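Local coordinates for protein BauA (Acinetobacter baumannii, PDB 6HCP) that probably takes up iron across the outer membrane as a TonB-dependent transporter for the ferric form of the siderophore preacinetobactin, at residues S221-L226 against L248-G253; V283-K288 against S311-K316. One frame throughout, in Å; residues are numbered along the deposited sequence. Where two conformers were deposited one is given.

Contact 1: residues S221-L226 against L248-G253; sequences SKESRL and LDHVDG. With C8E ((hydroxyethyloxy)tri(ethyloxy)octane), chain B; EDO (1,2-ethanediol), chain Z.
Glu223 and His250 form an antiparallel hydrogen-bonded pair. Its bond from Glu223 N to His250 O is 2.8 Å long and almost straight, at 178°. Ser221 with Asp252 and Arg225 with Leu248 pair in the same way, giving six backbone bonds in all. On the face that carries Ser224 and Asp249, one water lies 2.6 Å from Ser224 OG and donates to Asp249 OD1. Asp249 OD2 accepts a 2.7 Å bond from O1 of a 1,2-ethanediol and also has a salt bridge to Arg129, so both carboxylate oxygens are satisfied. Lys222 NZ on the same face is hydrogen-bonded to Ser97.

On the other face, Leu248 CD2 covers one face of the Arg225 guanidinium, offset toward the rim, and is 3.6 Å from Arg225 NE. Arg225 NH2 makes a 3.0 Å salt bridge to Glu223 OE2 on the syn side, 23° out of the carboxylate plane, and NE adds a weak bond. Tyr210 OH is a further partner of OE2. His250 CG stands anti to its backbone N (chi1 -179°). Its NE2 donates a 2.9 Å His-carboxylate bond to Asp252 OD1, in the ring plane but from well above the carboxylate plane. Ser221 OG is 3.0 Å from a water that donates weakly to Asp252 OD2. Carbon C4 of a detergent molecule lies 3.7 Å from Arg225 CB, consistent with this face being on the outside of the barrel.

The two strands form a hairpin in the barrel wall. Strand 202-212 flanks 221-226, and strand 282-297 flanks 248-252.

Contact 2: residues V283-K288 against S311-K316; sequences VETKDK and STTEYK. With EDO (1,2-ethanediol), chain Z; EDO (1,2-ethanediol), chain J.
Asp287 OD1 is gripped by two donors. Thr313 OG1 gives it a 2.7 Å hydrogen bond nearly in line with the CG-OD1 bond, and Phe127 N gives it another. Asp287 CG and Thr313 OG1 each stand anti to their own carbonyl carbon (chi1 -69° and -62°). The two side chains lie side by side and point the same way. Thr313 OG1 is also hydrogen-bonded to Lys345 NZ, so Asp287, Thr313 and Lys345 form a short polar chain.

The same face continues with carbon contacts. Thr285 CG2 meets Thr313 CG2 at 3.8 Å. Val283 CG2 approaches the Tyr315 ring obliquely, 3.4 Å from CE1. The Tyr315 ring also meets Tyr128 edge-to-face and packs on Phe341. Its OH accepts a 2.9 Å bond from O2 of a 1,2-ethanediol.

The opposite face is charged. Glu284 and Lys316 run side by side, but OE1 stays 4.8 Å from NZ. Lys286 NZ and Glu314 OE1 are 4.7 Å apart and share a water, which donates to OE1 at 2.8 Å and accepts only weakly from NZ. A second water donates to Lys286 O and is hydrogen-bonded to Thr312 OG1.

Six backbone bonds hold this antiparallel hairpin of the barrel wall. The chemistry implies two unlike faces: on one, a buried carboxylate is met by direct donors, among them one from the plug region; on the other, opposite charges lie near each other without direct salt bridges between the strands.

In the fold
Contacts 1 and 2 are successive hairpins of the TonB-dependent barrel, with centres about 11 Å apart. Strands 238-252 and 282-297 are neighbours and join them. Asp249 O is 2.8 Å from Thr285 N, and Val251 N is 3.0 Å from Val283 O, both probable hydrogen bonds. Side chains pack across the same seam, with His250 ND1 3.5 Å from Glu284 CB. One 1,2-ethanediol, probably from the crystallisation liquor, touches both contacts: it is bonded to Asp249 and, less surely, to Thr285. The faces of both contacts that hold Asp249 and Asp287 turn toward the plug region. The contact centres lie about 19 and 17 Å from the chain centre.

Contact 1: residues S221-L226 against L248-G253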
loop_
_atom_site.group_PDB
_atom_site.type_symbol
_atom_site.label_atom_id
_atom_site.label_comp_id
_atom_site.label_asym_id
_atom_site.label_seq_id
_atom_site.Cartn_x
_atom_site.Cartn_y
_atom_site.Cartn_z
ATOM N N SER A 221 10.955 14.214 -12.801
ATOM C CA SER A 221 12.261 13.742 -12.419
ATOM C C SER A 221 13.021 14.876 -11.728
ATOM O O SER A 221 12.778 16.049 -11.993
ATOM C CB SER A 221 13.007 13.217 -13.626
ATOM O OG SER A 221 13.295 14.269 -14.515
ATOM N N LYS A 222 13.868 14.503 -10.773
ATOM C CA LYS A 222 14.557 15.439 -9.895
ATOM C C LYS A 222 16.052 15.148 -9.915
ATOM O O LYS A 222 16.454 14.007 -9.709
ATOM C CB LYS A 222 14.040 15.293 -8.467
ATOM C CG LYS A 222 12.585 15.677 -8.266
ATOM C CD LYS A 222 12.149 15.390 -6.866
ATOM C CE LYS A 222 10.767 15.890 -6.539
ATOM N NZ LYS A 222 10.323 15.378 -5.221
ATOM N N GLU A 223 16.841 16.174 -10.254
ATOM C CA GLU A 223 18.288 16.105 -10.243
ATOM C C GLU A 223 18.828 17.150 -9.256
ATOM O O GLU A 223 18.351 18.297 -9.201
ATOM C CB GLU A 223 18.822 16.291 -11.660
ATOM C CG GLU A 223 20.339 16.293 -11.718
ATOM C CD GLU A 223 20.952 16.705 -13.047
ATOM O OE1 GLU A 223 20.243 17.334 -13.881
ATOM O OE2 GLU A 223 22.153 16.426 -13.232
ATOM N N SER A 224 19.675 16.693 -8.338
ATOM C CA SER A 224 20.375 17.579 -7.415
ATOM C C SER A 224 21.870 17.286 -7.482
ATOM O O SER A 224 22.279 16.126 -7.626
ATOM C CB SER A 224 19.861 17.416 -6.004
ATOM O OG SER A 224 18.450 17.536 -5.952
ATOM N N ARG A 225 22.670 18.318 -7.234
ATOM C CA ARG A 225 24.112 18.159 -7.123
ATOM C C ARG A 225 24.615 19.177 -6.107
ATOM O O ARG A 225 24.162 20.313 -6.103
ATOM C CB ARG A 225 24.862 18.448 -8.431
ATOM C CG ARG A 225 24.403 17.701 -9.671
ATOM C CD ARG A 225 25.445 17.808 -10.791
ATOM N NE ARG A 225 24.938 17.386 -12.100
ATOM C CZ ARG A 225 25.334 17.874 -13.276
ATOM N NH1 ARG A 225 26.299 18.778 -13.331
ATOM N NH2 ARG A 225 24.658 17.564 -14.370
ATOM N N LEU A 226 25.610 18.773 -5.325
ATOM C CA LEU A 226 26.258 19.666 -4.380
ATOM C C LEU A 226 27.727 19.282 -4.222
ATOM O O LEU A 226 28.080 18.108 -4.073
ATOM C CB LEU A 226 25.536 19.573 -3.040
ATOM C CG LEU A 226 26.120 20.419 -1.912
ATOM C CD1 LEU A 226 25.969 21.898 -2.233
ATOM C CD2 LEU A 226 25.442 20.086 -0.589
ATOM N N LEU A 248 23.262 22.495 -7.817
ATOM C CA LEU A 248 22.338 22.442 -8.925
ATOM C C LEU A 248 21.038 21.807 -8.416
ATOM O O LEU A 248 21.093 20.855 -7.638
ATOM C CB LEU A 248 22.935 21.591 -10.049
ATOM C CG LEU A 248 21.947 21.154 -11.126
ATOM C CD1 LEU A 248 21.642 22.305 -12.067
ATOM C CD2 LEU A 248 22.477 19.966 -11.915
ATOM N N ASP A 249 19.913 22.383 -8.833
ATOM C CA ASP A 249 18.575 21.839 -8.591
ATOM C C ASP A 249 17.842 21.887 -9.927
ATOM O O ASP A 249 17.809 22.937 -10.595
ATOM C CB ASP A 249 17.855 22.627 -7.488
ATOM C CG ASP A 249 16.420 22.178 -7.224
ATOM O OD1 ASP A 249 16.248 21.240 -6.433
ATOM O OD2 ASP A 249 15.528 22.621 -7.960
ATOM N N HIS A 250 17.325 20.733 -10.362
ATOM C CA HIS A 250 16.671 20.619 -11.650
ATOM C C HIS A 250 15.464 19.686 -11.527
ATOM O O HIS A 250 15.606 18.564 -11.065
ATOM C CB HIS A 250 17.655 20.110 -12.715
ATOM C CG HIS A 250 17.056 19.997 -14.076
ATOM N ND1 HIS A 250 17.358 20.879 -15.093
ATOM C CD2 HIS A 250 16.130 19.149 -14.576
ATOM C CE1 HIS A 250 16.679 20.553 -16.175
ATOM N NE2 HIS A 250 15.922 19.488 -15.885
ATOM N N VAL A 251 14.300 20.157 -11.982
ATOM C CA VAL A 251 13.089 19.337 -12.003
ATOM C C VAL A 251 12.537 19.361 -13.424
ATOM O O VAL A 251 12.298 20.412 -13.992
ATOM C CB VAL A 251 12.010 19.807 -11.011
ATOM C CG1 VAL A 251 10.798 18.877 -11.034
ATOM C CG2 VAL A 251 12.562 19.948 -9.605
ATOM N N ASP A 252 12.387 18.170 -14.009
ATOM C CA ASP A 252 11.599 17.968 -15.218
ATOM C C ASP A 252 10.194 17.550 -14.781
ATOM O O ASP A 252 10.058 16.754 -13.870
ATOM C CB ASP A 252 12.230 16.897 -16.118
ATOM C CG ASP A 252 13.521 17.325 -16.807
ATOM O OD1 ASP A 252 13.602 18.482 -17.235
ATOM O OD2 ASP A 252 14.462 16.511 -16.854
ATOM N N GLY A 253 9.169 18.145 -15.391
ATOM C CA GLY A 253 7.811 18.009 -14.917
ATOM C C GLY A 253 7.591 18.808 -13.644
ATOM O O GLY A 253 7.034 18.309 -12.648
HETATM C C1 C8E B . 27.176 21.383 -10.742
HETATM C C2 C8E B . 27.001 21.371 -9.238
HETATM C C3 C8E B . 28.147 20.688 -8.493
HETATM C C4 C8E B . 28.414 19.271 -8.997
HETATM C C5 C8E B . 29.296 18.482 -8.028
HETATM C C6 C8E B . 29.038 16.984 -8.139
HETATM C C7 C8E B . 29.721 16.196 -7.027
HETATM C C8 C8E B . 29.502 14.696 -7.220
HETATM O O9 C8E B . 29.553 14.008 -5.964
HETATM C C10 C8E B . 29.296 12.608 -6.057
HETATM C C11 C8E B . 29.777 11.936 -4.789
HETATM O O12 C8E B . 28.951 10.813 -4.511
HETATM C C1 EDO Z . 14.434 25.641 -8.750
HETATM O O1 EDO Z . 15.190 24.726 -9.576
HETATM C C2 EDO Z . 14.755 25.411 -7.303
HETATM O O2 EDO Z . 16.082 25.890 -7.018
HETATM O O HOH W 1 15.479 16.077 -13.649
HETATM O O HOH W 2 17.868 19.902 -5.057
#

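Contact 2: residues V283-K288 against S311-K316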
loop_
_atom_site.group_PDB
_atom_site.type_symbol
_atom_site.label_atom_id
_atom_site.label_comp_id
_atom_site.label_asym_id
_atom_site.label_seq_id
_atom_site.Cartn_x
_atom_site.Cartn_y
_atom_site.Cartn_z
ATOM N N VAL A 283 12.487 23.326 -14.669
ATOM C CA VAL A 283 13.111 24.405 -13.948
ATOM C C VAL A 283 14.523 23.952 -13.617
ATOM O O VAL A 283 14.763 22.776 -13.280
ATOM C CB VAL A 283 12.328 24.782 -12.673
ATOM C CG1 VAL A 283 12.374 23.668 -11.637
ATOM C CG2 VAL A 283 12.852 26.094 -12.070
ATOM N N GLU A 284 15.453 24.905 -13.638
ATOM C CA GLU A 284 16.826 24.626 -13.221
ATOM C C GLU A 284 17.360 25.845 -12.481
ATOM O O GLU A 284 17.220 26.965 -12.994
ATOM C CB GLU A 284 17.704 24.335 -14.439
ATOM C CG GLU A 284 19.172 24.223 -14.106
ATOM C CD GLU A 284 20.068 24.212 -15.339
ATOM O OE1 GLU A 284 20.223 25.279 -16.000
ATOM O OE2 GLU A 284 20.560 23.124 -15.672
ATOM N N THR A 285 17.951 25.613 -11.305
ATOM C CA THR A 285 18.640 26.672 -10.565
ATOM C C THR A 285 20.063 26.213 -10.268
ATOM O O THR A 285 20.284 25.123 -9.750
ATOM C CB THR A 285 17.894 27.065 -9.285
ATOM O OG1 THR A 285 16.522 27.298 -9.598
ATOM C CG2 THR A 285 18.428 28.331 -8.653
ATOM N N LYS A 286 21.026 27.063 -10.633
ATOM C CA LYS A 286 22.403 26.881 -10.244
ATOM C C LYS A 286 22.760 27.965 -9.227
ATOM O O LYS A 286 22.563 29.135 -9.505
ATOM C CB LYS A 286 23.320 26.996 -11.466
ATOM C CG LYS A 286 23.170 25.901 -12.517
ATOM C CD LYS A 286 24.121 26.081 -13.697
ATOM C CE LYS A 286 23.897 25.058 -14.792
ATOM N NZ LYS A 286 24.609 25.416 -16.041
ATOM N N ASP A 287 23.290 27.548 -8.083
ATOM C CA ASP A 287 23.694 28.430 -7.024
ATOM C C ASP A 287 25.152 28.135 -6.678
ATOM O O ASP A 287 25.544 26.980 -6.529
ATOM C CB ASP A 287 22.834 28.252 -5.778
ATOM C CG ASP A 287 21.407 28.741 -5.968
ATOM O OD1 ASP A 287 21.173 29.968 -5.824
ATOM O OD2 ASP A 287 20.548 27.904 -6.314
ATOM N N LYS A 288 25.938 29.201 -6.532
ATOM C CA LYS A 288 27.324 29.092 -6.080
ATOM C C LYS A 288 27.544 30.152 -5.010
ATOM O O LYS A 288 27.104 31.293 -5.186
ATOM C CB LYS A 288 28.295 29.320 -7.243
ATOM C CG LYS A 288 28.118 28.383 -8.428
ATOM C CD LYS A 288 29.107 28.615 -9.563
ATOM C CE LYS A 288 28.740 27.810 -10.793
ATOM N NZ LYS A 288 29.752 27.950 -11.862
ATOM N N SER A 311 27.457 35.240 -3.660
ATOM C CA SER A 311 26.838 34.117 -4.284
ATOM C C SER A 311 26.288 34.551 -5.631
ATOM O O SER A 311 26.073 35.743 -5.875
ATOM C CB SER A 311 25.759 33.504 -3.397
ATOM O OG SER A 311 24.639 34.368 -3.281
ATOM N N THR A 312 26.059 33.564 -6.495
ATOM C CA THR A 312 25.402 33.774 -7.748
ATOM C C THR A 312 24.300 32.725 -7.894
ATOM O O THR A 312 24.484 31.580 -7.523
ATOM C CB THR A 312 26.381 33.680 -8.928
ATOM O OG1 THR A 312 26.894 32.349 -8.889
ATOM C CG2 THR A 312 27.510 34.689 -8.855
ATOM N N THR A 313 23.213 33.144 -8.522
ATOM C CA THR A 313 22.088 32.308 -8.864
ATOM C C THR A 313 21.816 32.459 -10.355
ATOM O O THR A 313 21.740 33.569 -10.856
ATOM C CB THR A 313 20.839 32.717 -8.076
ATOM O OG1 THR A 313 21.118 32.521 -6.691
ATOM C CG2 THR A 313 19.600 31.972 -8.530
ATOM N N GLU A 314 21.608 31.330 -11.038
ATOM C CA GLU A 314 21.105 31.326 -12.397
ATOM C C GLU A 314 19.860 30.446 -12.436
ATOM O O GLU A 314 19.962 29.252 -12.157
ATOM C CB GLU A 314 22.170 30.787 -13.363
ATOM C CG GLU A 314 23.442 31.623 -13.406
ATOM C CD GLU A 314 24.540 31.038 -14.286
ATOM O OE1 GLU A 314 24.295 30.005 -14.922
ATOM O OE2 GLU A 314 25.588 31.678 -14.410
ATOM N N TYR A 315 18.712 31.076 -12.702
ATOM C CA TYR A 315 17.411 30.448 -12.706
ATOM C C TYR A 315 16.882 30.407 -14.129
ATOM O O TYR A 315 16.857 31.432 -14.800
ATOM C CB TYR A 315 16.429 31.211 -11.821
ATOM C CG TYR A 315 15.029 30.659 -11.790
ATOM C CD1 TYR A 315 14.667 29.641 -10.915
ATOM C CD2 TYR A 315 14.031 31.221 -12.561
ATOM C CE1 TYR A 315 13.361 29.175 -10.855
ATOM C CE2 TYR A 315 12.720 30.768 -12.509
ATOM C CZ TYR A 315 12.387 29.721 -11.670
ATOM O OH TYR A 315 11.089 29.297 -11.612
ATOM N N LYS A 316 16.286 29.269 -14.495
ATOM C CA LYS A 316 15.629 29.109 -15.778
ATOM C C LYS A 316 14.360 28.269 -15.616
ATOM O O LYS A 316 14.368 27.256 -14.931
ATOM C CB LYS A 316 16.575 28.411 -16.763
ATOM C CG LYS A 316 17.832 29.194 -17.133
ATOM C CD LYS A 316 18.739 28.377 -18.056
ATOM C CE LYS A 316 19.853 29.187 -18.679
ATOM N NZ LYS A 316 20.695 29.786 -17.628
HETATM C C1 EDO Z . 14.434 25.641 -8.750
HETATM O O1 EDO Z . 15.190 24.726 -9.576
HETATM C C2 EDO Z . 14.755 25.411 -7.303
HETATM O O2 EDO Z . 16.082 25.890 -7.018
HETATM C C1 EDO J . 9.617 33.091 -10.248
HETATM O O1 EDO J . 8.909 34.332 -10.214
HETATM C C2 EDO J . 8.615 31.997 -10.572
HETATM O O2 EDO J . 8.977 31.283 -11.761
HETATM O O HOH W 3 20.085 27.654 -14.638
HETATM O O HOH W 4 25.226 30.349 -10.206
HETATM O O HOH W 5 26.182 28.342 -16.238
#